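Local atomic coordinates of Lmo1076 protein (PDB entry 3FI7), a protein that hydrolyses peptidoglycan as a secreted, virulence-associated autolysin of Listeria monocytogenes, represented here by its N-acetylglucosaminidase (GH73) catalytic domain. Residues 48-53 with 125-130; 89-94 with 105-110; 135-140 with 157-162. All blocks are in the same frame, centred on the assembly; numbering follows the deposited sequence.

From the N terminus, helix 29-47 ends in the turn that carries 48-53, and helix 52-63 sets out from it. The chain then leaves for the hairpin of contact 2, where strands 89-98 and 104-111 pair locally. It returns as helix 116-129, whose last turn closes contact 1, so the hairpin loop lies within the larger one. Contact 3 follows in series. Contact 1 ties the end of helix 29-47 to helix 116-129, and contact 3 ties the loops that precede and follow helix 149-156; the two adjoin, with L127 O 3.4 Å from Y138 CB. Contact 2 stands apart, its nearest atoms about 11 Å from those of either other contact.

Contact 1: 48-53 with 125-130; sequences YNLYPS and KKLRNG
R128 grips the backbone of the 48-53 turn side-on, with two nitrogens on one oxygen. NE reaches Y48 O at 3.0 Å and NH2 reaches Y48 O at 3.1 Å; both bonds are bent, and both donors approach from the same face of the carbonyl plane, tilted out of it. A weak third bond runs from NH2 to N49 O at 3.2 Å. Bends at chi2 (59°) and chi3 place CD and NE, with NE within reach of Y48 O. The other amino group, NH1, forms a salt bridge with E144, and W142 adds a cation-pi contact, so the guanidinium has further partners besides the turn.

Outward from this grip, Y48 offers its ring edge to the same arginine: CD1 lies 4.0 Å from R128 CG, which sits in the ring plane. Farther along the ring, Y48 OH meets the aliphatic part of K125 (OH to CG, 3.7 Å), while the hydroxyl's hydrogen-bond partner is E121. On the buried side the packing is apolar, L50 CD1 resting 4.0 Å from L127 CB.

The turn itself is a Schellman motif that ends helix 29-47, with N49 at positive phi as its C-prime residue, L50 N bonded to C45 O and N49 N to K46 O. The contact thus joins a helix C-terminus to the last turn of helix 116-129 within the lysozyme-clan glucosaminidase domain.

Contact 2: 89-94 with 105-110; sequences SVTMKT and QINANF
Segments 89-94 and 105-110 pair as the antiparallel arms of a beta hairpin, their short axes 4.4 Å apart at closest and their directions 150° apart. V90-F110, M92-A108 and T94-I106 are the hydrogen-bonded pairs. Each makes two reciprocal N-H...O bonds, for example V90 N to F110 O and F110 N to V90 O, both 2.8 Å. The intervening T91-N109 and K93-N107 are non-hydrogen-bonded pairs, with CA-H...O contacts filling in beside them, such as T91 CA to A108 O at 3.2 Å.

This alternation sorts the side chains. On the face holding V90, M92, T94, I106, A108 and F110, the F110 ring is the main element. It crosses the side chains of V90, M92 and T94 at a slant and presents its rim to the opposite strand: CE1 is 4.0 Å from M92 CG, while M92 O and T94 CB lie in the ring plane, T94 CB 3.9 Å from CZ. T94 CG2, placed between its backbone N and carbonyl carbon, reaches across to A108 CB at 3.9 Å. L70 from a neighbouring loop touches both M92 and F110, and so links this face to the rest of the domain.

The face of T91, K93, N107 and N109 is polar and exposed. At its end K93 reaches across to Q105, its methylene CD meeting Q105 OE1. T91 and N109 lie side by side, pointing the same way. With T91 OG1 anti to its carbonyl carbon (chi1 -54°), the hydroxyl donates to N109 OD1 at 2.8 Å, the donor sitting nearly along the C=O axis at 172°.

Contact 3: 135-140 with 157-162; sequences SSYYKG and QGRYAT
Y137 touches R159 through its ring, and it does so from the second position of a type I beta turn running from S136 to K139. The turn is closed by K139 N to S136 O at 3.0 Å, and the contact joins the loop before helix 149-156 to the loop after it in this lysozyme-clan domain. R159 CD lies over one face of the Y137 ring, offset toward the rim, while CB and CG pack at the hydroxyl end. This CD stands 4.2 Å from the ring centroid and 17° off its normal, a CH-pi contact; R159 CG is 3.5 Å from Y137 OH. The arginine chain is extended from CG to NE. W155 serves both residues: R159 NH2 bonds to its carbonyl oxygen and its indole makes a cation-pi contact with R159, while its NE1 donates to the backbone oxygen of Y137.

Next in the turn, Y138 is buried against K126 and L127 of helix 116-129, and Y137 CD2 lies over one face of its ring, toward the rim. The Y138 edge is directed at the backbone of 157-162, with Y160 N in the ring plane, 3.8 Å from CE1. At the end of the ring, Y138 OH reaches Y160 CA at 3.8 Å and Y160 CD2 at 4.0 Å.

Contact 1: 48-53 with 125-130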
loop_
_atom_site.group_PDB
_atom_site.type_symbol
_atom_site.label_atom_id
_atom_site.label_comp_id
_atom_site.label_asym_id
_atom_site.label_seq_id
_atom_site.Cartn_x
_atom_site.Cartn_y
_atom_site.Cartn_z
ATOM N N TYR A 48 -9.283 2.514 11.558
ATOM C CA TYR A 48 -9.062 3.919 11.213
ATOM C C TYR A 48 -10.030 4.452 10.152
ATOM O O TYR A 48 -9.840 5.556 9.641
ATOM C CB TYR A 48 -7.621 4.135 10.744
ATOM C CG TYR A 48 -6.592 3.891 11.819
ATOM C CD1 TYR A 48 -6.169 4.921 12.650
ATOM C CD2 TYR A 48 -6.049 2.630 12.010
ATOM C CE1 TYR A 48 -5.230 4.701 13.637
ATOM C CE2 TYR A 48 -5.114 2.400 12.996
ATOM C CZ TYR A 48 -4.705 3.437 13.807
ATOM O OH TYR A 48 -3.767 3.208 14.791
ATOM N N ASN A 49 -11.057 3.666 9.830
ATOM C CA ASN A 49 -12.057 4.013 8.805
ATOM C C ASN A 49 -11.492 4.551 7.473
ATOM O O ASN A 49 -11.805 5.663 7.053
ATOM C CB ASN A 49 -13.134 4.952 9.373
ATOM C CG ASN A 49 -14.444 4.881 8.589
ATOM O OD1 ASN A 49 -14.807 3.827 8.062
ATOM N ND2 ASN A 49 -15.151 6.006 8.502
ATOM N N LEU A 50 -10.663 3.741 6.819
ATOM C CA LEU A 50 -10.076 4.069 5.522
ATOM C C LEU A 50 -10.411 2.958 4.523
ATOM O O LEU A 50 -10.949 1.921 4.912
ATOM C CB LEU A 50 -8.562 4.175 5.661
ATOM C CG LEU A 50 -8.016 5.096 6.754
ATOM C CD1 LEU A 50 -6.500 4.969 6.839
ATOM C CD2 LEU A 50 -8.411 6.530 6.473
ATOM N N TYR A 51 -10.100 3.162 3.243
ATOM C CA TYR A 51 -10.261 2.086 2.246
ATOM C C TYR A 51 -9.058 1.142 2.227
ATOM O O TYR A 51 -7.933 1.569 1.948
ATOM C CB TYR A 51 -10.446 2.645 0.829
ATOM C CG TYR A 51 -11.807 3.222 0.530
ATOM C CD1 TYR A 51 -12.866 2.398 0.188
ATOM C CD2 TYR A 51 -12.028 4.604 0.573
ATOM C CE1 TYR A 51 -14.121 2.923 -0.095
ATOM C CE2 TYR A 51 -13.272 5.139 0.293
ATOM C CZ TYR A 51 -14.321 4.292 -0.036
ATOM O OH TYR A 51 -15.568 4.809 -0.319
ATOM N N PRO A 52 -9.291 -0.149 2.501
ATOM C CA PRO A 52 -8.234 -1.162 2.396
ATOM C C PRO A 52 -7.677 -1.237 0.970
ATOM O O PRO A 52 -6.487 -1.499 0.768
ATOM C CB PRO A 52 -8.962 -2.475 2.721
ATOM C CG PRO A 52 -10.184 -2.090 3.431
ATOM C CD PRO A 52 -10.569 -0.715 2.961
ATOM N N SER A 53 -8.535 -1.018 -0.018
ATOM C CA SER A 53 -8.096 -1.102 -1.404
ATOM C C SER A 53 -7.060 -0.023 -1.673
ATOM O O SER A 53 -6.102 -0.238 -2.405
ATOM C CB SER A 53 -9.273 -0.946 -2.365
ATOM O OG SER A 53 -9.933 0.284 -2.135
ATOM N N LYS A 125 -2.227 5.756 10.364
ATOM C CA LYS A 125 -2.138 6.866 11.305
ATOM C C LYS A 125 -1.891 8.173 10.559
ATOM O O LYS A 125 -2.511 9.193 10.852
ATOM C CB LYS A 125 -1.020 6.631 12.318
ATOM C CG LYS A 125 -1.357 5.650 13.429
ATOM C CD LYS A 125 -0.100 5.392 14.243
ATOM C CE LYS A 125 -0.382 4.682 15.549
ATOM N NZ LYS A 125 0.895 4.471 16.291
ATOM N N LYS A 126 -0.986 8.126 9.590
ATOM C CA LYS A 126 -0.677 9.284 8.769
ATOM C C LYS A 126 -1.938 9.859 8.112
ATOM O O LYS A 126 -2.205 11.056 8.224
ATOM C CB LYS A 126 0.368 8.910 7.717
ATOM C CG LYS A 126 0.984 10.083 6.972
ATOM C CD LYS A 126 2.171 9.611 6.125
ATOM C CE LYS A 126 2.867 10.772 5.419
ATOM N NZ LYS A 126 4.029 10.323 4.593
ATOM N N LEU A 127 -2.713 9.009 7.443
ATOM C CA LEU A 127 -3.935 9.456 6.774
ATOM C C LEU A 127 -5.004 9.943 7.740
ATOM O O LEU A 127 -5.630 10.980 7.511
ATOM C CB LEU A 127 -4.523 8.355 5.880
ATOM C CG LEU A 127 -3.660 7.986 4.665
ATOM C CD1 LEU A 127 -4.433 7.141 3.660
ATOM C CD2 LEU A 127 -3.128 9.231 4.003
ATOM N N ARG A 128 -5.225 9.184 8.809
ATOM C CA ARG A 128 -6.296 9.495 9.746
ATOM C C ARG A 128 -5.924 10.649 10.680
ATOM O O ARG A 128 -6.714 11.573 10.863
ATOM C CB ARG A 128 -6.705 8.254 10.550
ATOM C CG ARG A 128 -7.589 8.553 11.773
ATOM C CD ARG A 128 -8.890 9.259 11.386
ATOM N NE ARG A 128 -9.658 8.490 10.408
ATOM C CZ ARG A 128 -10.808 8.890 9.873
ATOM N NH1 ARG A 128 -11.337 10.061 10.211
ATOM N NH2 ARG A 128 -11.436 8.118 8.999
ATOM N N ASN A 129 -4.724 10.607 11.256
ATOM C CA ASN A 129 -4.307 11.652 12.196
ATOM C C ASN A 129 -3.701 12.875 11.527
ATOM O O ASN A 129 -3.662 13.950 12.120
ATOM C CB ASN A 129 -3.335 11.105 13.243
ATOM C CG ASN A 129 -3.927 9.972 14.050
ATOM O OD1 ASN A 129 -5.142 9.892 14.232
ATOM N ND2 ASN A 129 -3.069 9.078 14.530
ATOM N N GLY A 130 -3.218 12.706 10.302
ATOM C CA GLY A 130 -2.637 13.805 9.551
ATOM C C GLY A 130 -1.239 14.200 9.982
ATOM O O GLY A 130 -0.729 13.718 10.992
#

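Contact 2: 89-94 with 105-110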
loop_
_atom_site.group_PDB
_atom_site.type_symbol
_atom_site.label_atom_id
_atom_site.label_comp_id
_atom_site.label_asym_id
_atom_site.label_seq_id
_atom_site.Cartn_x
_atom_site.Cartn_y
_atom_site.Cartn_z
ATOM N N SER A 89 15.927 2.076 13.599
ATOM C CA SER A 89 16.066 2.665 12.277
ATOM C C SER A 89 17.142 1.972 11.446
ATOM O O SER A 89 17.869 1.106 11.934
ATOM C CB SER A 89 16.365 4.161 12.377
ATOM O OG SER A 89 17.758 4.383 12.463
ATOM N N VAL A 90 17.219 2.354 10.177
ATOM C CA VAL A 90 18.252 1.857 9.285
ATOM C C VAL A 90 18.692 3.009 8.396
ATOM O O VAL A 90 17.875 3.818 7.957
ATOM C CB VAL A 90 17.763 0.663 8.433
ATOM C CG1 VAL A 90 16.526 1.040 7.600
ATOM C CG2 VAL A 90 18.879 0.159 7.536
ATOM N N THR A 91 19.991 3.106 8.168
ATOM C CA THR A 91 20.528 4.185 7.364
ATOM C C THR A 91 20.742 3.672 5.952
ATOM O O THR A 91 21.185 2.540 5.754
ATOM C CB THR A 91 21.868 4.691 7.939
ATOM O OG1 THR A 91 21.694 5.028 9.319
ATOM C CG2 THR A 91 22.359 5.922 7.192
ATOM N N MET A 92 20.397 4.486 4.964
ATOM C CA MET A 92 20.795 4.175 3.596
ATOM C C MET A 92 20.764 5.398 2.695
ATOM O O MET A 92 20.138 6.409 3.019
ATOM C CB MET A 92 20.000 2.995 3.008
ATOM C CG MET A 92 18.565 3.273 2.597
ATOM S SD MET A 92 17.847 1.870 1.680
ATOM C CE MET A 92 18.822 1.889 0.178
ATOM N N LYS A 93 21.484 5.307 1.583
ATOM C CA LYS A 93 21.543 6.393 0.629
ATOM C C LYS A 93 20.160 6.583 0.022
ATOM O O LYS A 93 19.416 5.619 -0.161
ATOM C CB LYS A 93 22.558 6.076 -0.475
ATOM C CG LYS A 93 24.013 6.211 -0.070
ATOM C CD LYS A 93 24.516 7.628 -0.279
ATOM C CE LYS A 93 26.039 7.693 -0.244
ATOM N NZ LYS A 93 26.541 9.069 -0.531
ATOM N N THR A 94 19.822 7.828 -0.287
ATOM C CA THR A 94 18.568 8.137 -0.944
ATOM C C THR A 94 18.776 9.347 -1.854
ATOM O O THR A 94 19.693 10.143 -1.634
ATOM C CB THR A 94 17.443 8.401 0.095
ATOM O OG1 THR A 94 16.188 8.564 -0.573
ATOM C CG2 THR A 94 17.736 9.649 0.911
ATOM N N GLN A 105 22.813 12.388 -3.931
ATOM C CA GLN A 105 22.576 11.329 -2.968
ATOM C C GLN A 105 22.920 11.806 -1.576
ATOM O O GLN A 105 23.688 12.745 -1.399
ATOM C CB GLN A 105 23.406 10.097 -3.293
ATOM C CG GLN A 105 23.184 9.544 -4.671
ATOM C CD GLN A 105 24.033 8.322 -4.917
ATOM O OE1 GLN A 105 24.722 7.842 -4.016
ATOM N NE2 GLN A 105 23.984 7.803 -6.133
ATOM N N ILE A 106 22.340 11.148 -0.585
ATOM C CA ILE A 106 22.590 11.494 0.797
ATOM C C ILE A 106 22.136 10.335 1.668
ATOM O O ILE A 106 21.234 9.579 1.296
ATOM C CB ILE A 106 21.852 12.792 1.194
ATOM C CG1 ILE A 106 22.540 13.458 2.384
ATOM C CG2 ILE A 106 20.387 12.517 1.506
ATOM C CD1 ILE A 106 22.092 14.885 2.619
ATOM N N ASN A 107 22.786 10.176 2.812
ATOM C CA ASN A 107 22.358 9.191 3.783
ATOM C C ASN A 107 21.172 9.724 4.565
ATOM O O ASN A 107 21.136 10.900 4.922
ATOM C CB ASN A 107 23.496 8.843 4.735
ATOM C CG ASN A 107 24.377 7.744 4.196
ATOM O OD1 ASN A 107 23.892 6.685 3.797
ATOM N ND2 ASN A 107 25.682 7.984 4.183
ATOM N N ALA A 108 20.193 8.862 4.811
ATOM C CA ALA A 108 19.083 9.227 5.675
ATOM C C ALA A 108 18.748 8.067 6.600
ATOM O O ALA A 108 19.142 6.928 6.351
ATOM C CB ALA A 108 17.863 9.642 4.846
ATOM N N ASN A 109 18.043 8.368 7.682
ATOM C CA ASN A 109 17.567 7.335 8.585
ATOM C C ASN A 109 16.123 7.008 8.270
ATOM O O ASN A 109 15.280 7.899 8.169
ATOM C CB ASN A 109 17.696 7.775 10.041
ATOM C CG ASN A 109 19.138 7.941 10.470
ATOM O OD1 ASN A 109 19.976 7.078 10.214
ATOM N ND2 ASN A 109 19.433 9.055 11.128
ATOM N N PHE A 110 15.843 5.724 8.111
ATOM C CA PHE A 110 14.497 5.286 7.806
ATOM C C PHE A 110 13.995 4.404 8.925
ATOM O O PHE A 110 14.776 3.670 9.542
ATOM C CB PHE A 110 14.479 4.524 6.486
ATOM C CG PHE A 110 14.741 5.386 5.287
ATOM C CD1 PHE A 110 16.039 5.587 4.831
ATOM C CD2 PHE A 110 13.686 5.992 4.608
ATOM C CE1 PHE A 110 16.284 6.379 3.705
ATOM C CE2 PHE A 110 13.917 6.781 3.480
ATOM C CZ PHE A 110 15.221 6.978 3.029
#

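Contact 3: 135-140 with 157-162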
loop_
_atom_site.group_PDB
_atom_site.type_symbol
_atom_site.label_atom_id
_atom_site.label_comp_id
_atom_site.label_asym_id
_atom_site.label_seq_id
_atom_site.Cartn_x
_atom_site.Cartn_y
_atom_site.Cartn_z
ATOM N N SER A 135 -4.309 18.202 11.074
ATOM C CA SER A 135 -4.797 16.860 11.351
ATOM C C SER A 135 -5.843 16.361 10.348
ATOM O O SER A 135 -6.089 15.160 10.258
ATOM C CB SER A 135 -5.346 16.768 12.772
ATOM O OG SER A 135 -6.654 17.295 12.836
ATOM N N SER A 136 -6.454 17.272 9.597
ATOM C CA SER A 136 -7.479 16.868 8.631
ATOM C C SER A 136 -6.989 16.963 7.184
ATOM O O SER A 136 -7.780 16.905 6.246
ATOM C CB SER A 136 -8.766 17.681 8.825
ATOM O OG SER A 136 -8.598 19.020 8.386
ATOM N N TYR A 137 -5.679 17.098 7.010
ATOM C CA TYR A 137 -5.075 17.165 5.684
ATOM C C TYR A 137 -5.562 16.093 4.701
ATOM O O TYR A 137 -5.768 16.379 3.515
ATOM C CB TYR A 137 -3.558 17.078 5.806
ATOM C CG TYR A 137 -2.822 17.462 4.548
ATOM C CD1 TYR A 137 -3.071 18.677 3.919
ATOM C CD2 TYR A 137 -1.865 16.625 3.998
ATOM C CE1 TYR A 137 -2.395 19.042 2.775
ATOM C CE2 TYR A 137 -1.175 16.983 2.860
ATOM C CZ TYR A 137 -1.445 18.194 2.253
ATOM O OH TYR A 137 -0.767 18.546 1.113
ATOM N N TYR A 138 -5.735 14.861 5.172
ATOM C CA TYR A 138 -6.142 13.789 4.262
ATOM C C TYR A 138 -7.638 13.453 4.335
ATOM O O TYR A 138 -8.050 12.357 3.946
ATOM C CB TYR A 138 -5.297 12.526 4.490
ATOM C CG TYR A 138 -3.822 12.708 4.191
ATOM C CD1 TYR A 138 -3.370 12.800 2.883
ATOM C CD2 TYR A 138 -2.883 12.770 5.215
ATOM C CE1 TYR A 138 -2.023 12.958 2.594
ATOM C CE2 TYR A 138 -1.527 12.928 4.937
ATOM C CZ TYR A 138 -1.108 13.024 3.623
ATOM O OH TYR A 138 0.226 13.184 3.327
ATOM N N LYS A 139 -8.444 14.396 4.816
ATOM C CA LYS A 139 -9.874 14.154 5.067
ATOM C C LYS A 139 -10.644 13.577 3.871
ATOM O O LYS A 139 -11.592 12.816 4.056
ATOM C CB LYS A 139 -10.562 15.428 5.544
ATOM C CG LYS A 139 -10.511 16.562 4.535
ATOM C CD LYS A 139 -11.166 17.823 5.083
ATOM C CE LYS A 139 -10.822 19.035 4.226
ATOM N NZ LYS A 139 -11.404 20.295 4.770
ATOM N N GLY A 140 -10.240 13.933 2.656
ATOM C CA GLY A 140 -10.894 13.421 1.465
ATOM C C GLY A 140 -10.660 11.933 1.236
ATOM O O GLY A 140 -11.320 11.317 0.401
ATOM N N GLN A 157 -3.698 12.483 -4.406
ATOM C CA GLN A 157 -2.881 13.082 -5.447
ATOM C C GLN A 157 -2.639 14.554 -5.116
ATOM O O GLN A 157 -3.569 15.277 -4.778
ATOM C CB GLN A 157 -3.556 12.945 -6.813
ATOM C CG GLN A 157 -2.773 13.586 -7.955
ATOM C CD GLN A 157 -3.319 13.211 -9.315
ATOM O OE1 GLN A 157 -3.439 12.028 -9.646
ATOM N NE2 GLN A 157 -3.648 14.218 -10.119
ATOM N N GLY A 158 -1.386 14.984 -5.202
ATOM C CA GLY A 158 -1.025 16.344 -4.848
ATOM C C GLY A 158 -0.831 16.537 -3.352
ATOM O O GLY A 158 -0.281 17.544 -2.918
ATOM N N ARG A 159 -1.286 15.583 -2.546
ATOM C CA ARG A 159 -1.111 15.706 -1.102
ATOM C C ARG A 159 -0.118 14.696 -0.547
ATOM O O ARG A 159 0.838 15.072 0.118
ATOM C CB ARG A 159 -2.452 15.625 -0.367
ATOM C CG ARG A 159 -3.328 16.847 -0.603
ATOM C CD ARG A 159 -4.649 16.795 0.161
ATOM N NE ARG A 159 -5.512 17.900 -0.237
ATOM C CZ ARG A 159 -6.254 17.904 -1.340
ATOM N NH1 ARG A 159 -7.007 18.958 -1.628
ATOM N NH2 ARG A 159 -6.249 16.849 -2.154
ATOM N N TYR A 160 -0.346 13.416 -0.820
ATOM C CA TYR A 160 0.553 12.381 -0.344
ATOM C C TYR A 160 1.858 12.414 -1.143
ATOM O O TYR A 160 2.945 12.222 -0.605
ATOM C CB TYR A 160 -0.106 11.001 -0.444
ATOM C CG TYR A 160 0.720 9.912 0.197
ATOM C CD1 TYR A 160 1.704 9.246 -0.525
ATOM C CD2 TYR A 160 0.539 9.571 1.531
ATOM C CE1 TYR A 160 2.474 8.253 0.059
ATOM C CE2 TYR A 160 1.304 8.582 2.126
ATOM C CZ TYR A 160 2.272 7.928 1.384
ATOM O OH TYR A 160 3.040 6.948 1.969
ATOM N N ALA A 161 1.737 12.668 -2.436
ATOM C CA ALA A 161 2.891 12.727 -3.314
ATOM C C ALA A 161 2.657 13.796 -4.366
ATOM O O ALA A 161 1.523 14.031 -4.782
ATOM C CB ALA A 161 3.118 11.368 -3.991
ATOM N N THR A 162 3.733 14.437 -4.795
ATOM C CA THR A 162 3.677 15.298 -5.964
ATOM C C THR A 162 3.887 14.416 -7.190
ATOM O O THR A 162 4.979 13.890 -7.413
ATOM C CB THR A 162 4.749 16.383 -5.906
ATOM O OG1 THR A 162 4.656 17.068 -4.651
ATOM C CG2 THR A 162 4.553 17.377 -7.037
#